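Nitroalkane oxidase (Podospora anserina, PDB 3MKH) oxidises primary and secondary nitroalkanes to aldehydes or ketones with FAD and molecular oxygen, releasing nitrite and hydrogen peroxide. Local coordinates at residues 165-170 with 242-247. Residues are numbered along the deposited sequence; the frame is centred on the assembly and turned at random.
With FAD (flavin-adenine dinucleotide), chain E.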
loop_
_atom_site.group_PDB
_atom_site.type_symbol
_atom_site.label_atom_id
_atom_site.label_comp_id
_atom_site.label_asym_id
_atom_site.label_seq_id
_atom_site.Cartn_x
_atom_site.Cartn_y
_atom_site.Cartn_z
ATOM N N ASN A 165 -22.456 36.887 12.522
ATOM C CA ASN A 165 -22.279 37.069 11.089
ATOM C C ASN A 165 -21.264 36.073 10.541
ATOM O O ASN A 165 -20.187 35.870 11.119
ATOM C CB ASN A 165 -21.787 38.488 10.775
ATOM C CG ASN A 165 -22.866 39.535 10.937
ATOM O OD1 ASN A 165 -23.789 39.619 10.133
ATOM N ND2 ASN A 165 -22.754 40.344 11.986
ATOM N N GLY A 166 -21.591 35.460 9.414
ATOM C CA GLY A 166 -20.622 34.612 8.754
ATOM C C GLY A 166 -21.240 33.619 7.798
ATOM O O GLY A 166 -22.453 33.402 7.801
ATOM N N GLU A 167 -20.385 33.022 6.977
ATOM C CA GLU A 167 -20.786 31.977 6.065
ATOM C C GLU A 167 -20.295 30.625 6.540
ATOM O O GLU A 167 -19.177 30.490 7.033
ATOM C CB GLU A 167 -20.263 32.270 4.657
ATOM C CG GLU A 167 -20.854 33.531 4.097
ATOM C CD GLU A 167 -20.403 33.847 2.683
ATOM O OE1 GLU A 167 -19.611 33.071 2.093
ATOM O OE2 GLU A 167 -20.860 34.889 2.171
ATOM N N LYS A 168 -21.144 29.619 6.386
ATOM C CA LYS A 168 -20.804 28.270 6.785
ATOM C C LYS A 168 -21.064 27.377 5.590
ATOM O O LYS A 168 -21.842 27.726 4.715
ATOM C CB LYS A 168 -21.690 27.846 7.966
ATOM C CG LYS A 168 -21.383 28.607 9.267
ATOM C CD LYS A 168 -19.991 28.250 9.796
ATOM C CE LYS A 168 -19.759 28.753 11.251
ATOM N NZ LYS A 168 -18.335 28.449 11.650
ATOM N N MET A 169 -20.410 26.224 5.544
ATOM C CA MET A 169 -20.632 25.297 4.443
ATOM C C MET A 169 -20.398 23.896 4.971
ATOM O O MET A 169 -19.611 23.719 5.906
ATOM C CB MET A 169 -19.660 25.611 3.297
ATOM C CG MET A 169 -19.871 24.781 2.021
ATOM S SD MET A 169 -18.784 25.383 0.694
ATOM C CE MET A 169 -19.053 24.147 -0.583
ATOM N N TRP A 170 -21.118 22.930 4.403
ATOM C CA TRP A 170 -20.990 21.508 4.717
ATOM C C TRP A 170 -21.699 21.082 6.007
ATOM O O TRP A 170 -21.678 19.907 6.359
ATOM C CB TRP A 170 -19.521 21.063 4.784
ATOM C CG TRP A 170 -18.719 21.248 3.501
ATOM C CD1 TRP A 170 -17.711 22.151 3.293
ATOM C CD2 TRP A 170 -18.840 20.497 2.288
ATOM N NE1 TRP A 170 -17.220 22.025 2.015
ATOM C CE2 TRP A 170 -17.886 21.010 1.382
ATOM C CE3 TRP A 170 -19.668 19.446 1.872
ATOM C CZ2 TRP A 170 -17.737 20.511 0.089
ATOM C CZ3 TRP A 170 -19.518 18.951 0.582
ATOM C CH2 TRP A 170 -18.556 19.482 -0.291
ATOM N N HIS A 242 -23.862 25.773 1.350
ATOM C CA HIS A 242 -23.130 26.996 1.640
ATOM C C HIS A 242 -24.200 28.009 2.032
ATOM O O HIS A 242 -25.115 28.289 1.236
ATOM C CB HIS A 242 -22.362 27.433 0.390
ATOM C CG HIS A 242 -21.594 28.710 0.554
ATOM N ND1 HIS A 242 -20.976 29.345 -0.504
ATOM C CD2 HIS A 242 -21.354 29.475 1.647
ATOM C CE1 HIS A 242 -20.377 30.439 -0.068
ATOM N NE2 HIS A 242 -20.597 30.544 1.234
ATOM N N VAL A 243 -24.119 28.531 3.260
ATOM C CA VAL A 243 -25.179 29.394 3.804
ATOM C C VAL A 243 -24.580 30.658 4.390
ATOM O O VAL A 243 -23.365 30.741 4.579
ATOM C CB VAL A 243 -25.987 28.694 4.918
ATOM C CG1 VAL A 243 -26.594 27.412 4.408
ATOM C CG2 VAL A 243 -25.086 28.419 6.163
ATOM N N ARG A 244 -25.426 31.643 4.679
ATOM C CA ARG A 244 -24.970 32.889 5.308
ATOM C C ARG A 244 -25.898 33.324 6.449
ATOM O O ARG A 244 -27.121 33.395 6.291
ATOM C CB ARG A 244 -24.824 34.024 4.279
ATOM C CG ARG A 244 -24.296 35.333 4.876
ATOM C CD ARG A 244 -24.285 36.488 3.850
ATOM N NE ARG A 244 -23.341 36.266 2.756
ATOM C CZ ARG A 244 -23.616 36.482 1.472
ATOM N NH1 ARG A 244 -24.813 36.924 1.106
ATOM N NH2 ARG A 244 -22.694 36.246 0.549
ATOM N N TYR A 245 -25.298 33.572 7.607
ATOM C CA TYR A 245 -25.971 34.200 8.738
ATOM C C TYR A 245 -25.652 35.695 8.690
ATOM O O TYR A 245 -24.482 36.074 8.696
ATOM C CB TYR A 245 -25.443 33.612 10.053
ATOM C CG TYR A 245 -25.754 32.139 10.210
ATOM C CD1 TYR A 245 -24.848 31.172 9.812
ATOM C CD2 TYR A 245 -26.963 31.721 10.745
ATOM C CE1 TYR A 245 -25.144 29.812 9.946
ATOM C CE2 TYR A 245 -27.265 30.373 10.879
ATOM C CZ TYR A 245 -26.352 29.427 10.486
ATOM O OH TYR A 245 -26.667 28.092 10.617
ATOM N N THR A 246 -26.676 36.539 8.635
ATOM C CA THR A 246 -26.448 37.985 8.621
ATOM C C THR A 246 -27.132 38.699 9.775
ATOM O O THR A 246 -28.348 38.640 9.910
ATOM C CB THR A 246 -26.942 38.619 7.318
ATOM O OG1 THR A 246 -26.287 37.987 6.220
ATOM C CG2 THR A 246 -26.616 40.119 7.301
ATOM N N ASN A 247 -26.334 39.396 10.579
ATOM C CA ASN A 247 -26.818 40.085 11.777
ATOM C C ASN A 247 -27.878 39.317 12.555
ATOM O O ASN A 247 -28.958 39.837 12.855
ATOM C CB ASN A 247 -27.285 41.501 11.441
ATOM C CG ASN A 247 -26.125 42.422 11.090
ATOM O OD1 ASN A 247 -26.238 43.268 10.199
ATOM N ND2 ASN A 247 -24.998 42.249 11.777
HETATM P PA FAD E . -9.959 21.889 5.284
HETATM O O1A FAD E . -9.673 23.082 6.077
HETATM O O2A FAD E . -10.931 21.974 4.193
HETATM O O5B FAD E . -8.569 21.333 4.700
HETATM C C5B FAD E . -8.495 20.763 3.394
HETATM C C4B FAD E . -7.172 20.017 3.141
HETATM O O4B FAD E . -6.087 20.952 3.203
HETATM C C3B FAD E . -6.888 18.987 4.231
HETATM O O3B FAD E . -7.449 17.725 3.864
HETATM C C2B FAD E . -5.373 18.898 4.207
HETATM O O2B FAD E . -4.952 17.974 3.209
HETATM C C1B FAD E . -4.942 20.314 3.822
HETATM N N9A FAD E . -4.556 21.044 5.061
HETATM C C8A FAD E . -5.139 22.138 5.541
HETATM N N7A FAD E . -4.539 22.511 6.665
HETATM C C5A FAD E . -3.560 21.646 6.904
HETATM C C6A FAD E . -2.608 21.526 7.907
HETATM N N6A FAD E . -2.562 22.400 8.903
HETATM N N1A FAD E . -1.735 20.515 7.851
HETATM C C2A FAD E . -1.773 19.641 6.862
HETATM N N3A FAD E . -2.666 19.728 5.890
HETATM C C4A FAD E . -3.569 20.713 5.885
HETATM N N1 FAD E . -19.176 20.127 8.862
HETATM C C2 FAD E . -19.839 20.596 9.988
HETATM O O2 FAD E . -19.452 21.619 10.534
HETATM N N3 FAD E . -20.933 19.901 10.495
HETATM C C4 FAD E . -21.381 18.737 9.876
HETATM O O4 FAD E . -22.351 18.135 10.329
HETATM C C4X FAD E . -20.718 18.270 8.748
HETATM N N5 FAD E . -21.135 17.102 8.104
HETATM C C5X FAD E . -20.689 16.844 6.804
HETATM C C6 FAD E . -21.323 15.898 6.004
HETATM C C7 FAD E . -20.871 15.659 4.712
HETATM C C7M FAD E . -21.561 14.628 3.824
HETATM C C8 FAD E . -19.781 16.366 4.223
HETATM C C8M FAD E . -19.274 16.113 2.803
HETATM C C9 FAD E . -19.145 17.302 5.025
HETATM C C9A FAD E . -19.599 17.545 6.312
HETATM N N10 FAD E . -18.965 18.490 7.117
HETATM C C10 FAD E . -19.621 18.964 8.247
HETATM C "C1'" FAD E . -17.604 18.982 6.793
HETATM C "C2'" FAD E . -16.536 18.059 7.380
HETATM O "O2'" FAD E . -16.621 18.058 8.801
HETATM C "C3'" FAD E . -15.111 18.435 6.942
HETATM O "O3'" FAD E . -14.230 17.401 7.357
HETATM C "C4'" FAD E . -14.609 19.759 7.536
HETATM O "O4'" FAD E . -15.121 20.858 6.794
HETATM C "C5'" FAD E . -13.077 19.813 7.502
HETATM O "O5'" FAD E . -12.577 19.576 6.185
HETATM P P FAD E . -11.028 19.298 5.937
HETATM O O1P FAD E . -10.570 18.331 6.941
HETATM O O2P FAD E . -10.822 18.994 4.521
HETATM O O3P FAD E . -10.385 20.730 6.313
HETATM O O HOH W 1 -23.311 42.203 8.649
#
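Glu167 OE2 is gripped by two nitrogens of Arg244, with NE at 2.9 Å and NH2 at 2.8 Å. The salt bridge is side-on, and OE2 lies close to the guanidinium plane. The two residues form a non-hydrogen-bonded pair of antiparallel strands, in the beta domain of the acyl-CoA dehydrogenase fold. Their side chains run side by side in the same direction. Glu167 OE1, the other carboxylate oxygen, accepts a hydrogen bond from His242 NE2 at 2.8 Å. That nitrogen comes from above the carboxylate plane, while OE1 sits near the plane of the imidazole. His242 CG is anti to its backbone N (chi1 178°), and this points the ring toward the Glu167 carboxylate. An alanine in place of Glu167 would probably leave the Arg244 charge without this mate and the His242 ring freer to turn.

On the opposite face, Lys168 CG meets the edge of the Tyr245 ring at CE1, 4.0 Å away. The lysine NZ makes a salt bridge with Glu136 and hydrogen bonds to the carbonyls of Phe134 and Val188. Backbone bonds join Gly166 with Tyr245 and Lys168 with Val243, two in each pair. The backbone angles of Gly166 would press any CB against the carbonyl of Asn165. Past the strand, Trp170 reaches the flavin, its CE3 3.5 Å from the FAD methyl C8M. The loop residues Met169 and Trp170 thus carry the chain from strand 161-168 to the FAD site. At the far end, where the chain turns a corner, Asn247 N gives a nearly straight bond (174°) to Asn165 OD1, from above the amide plane at 2.6 Å.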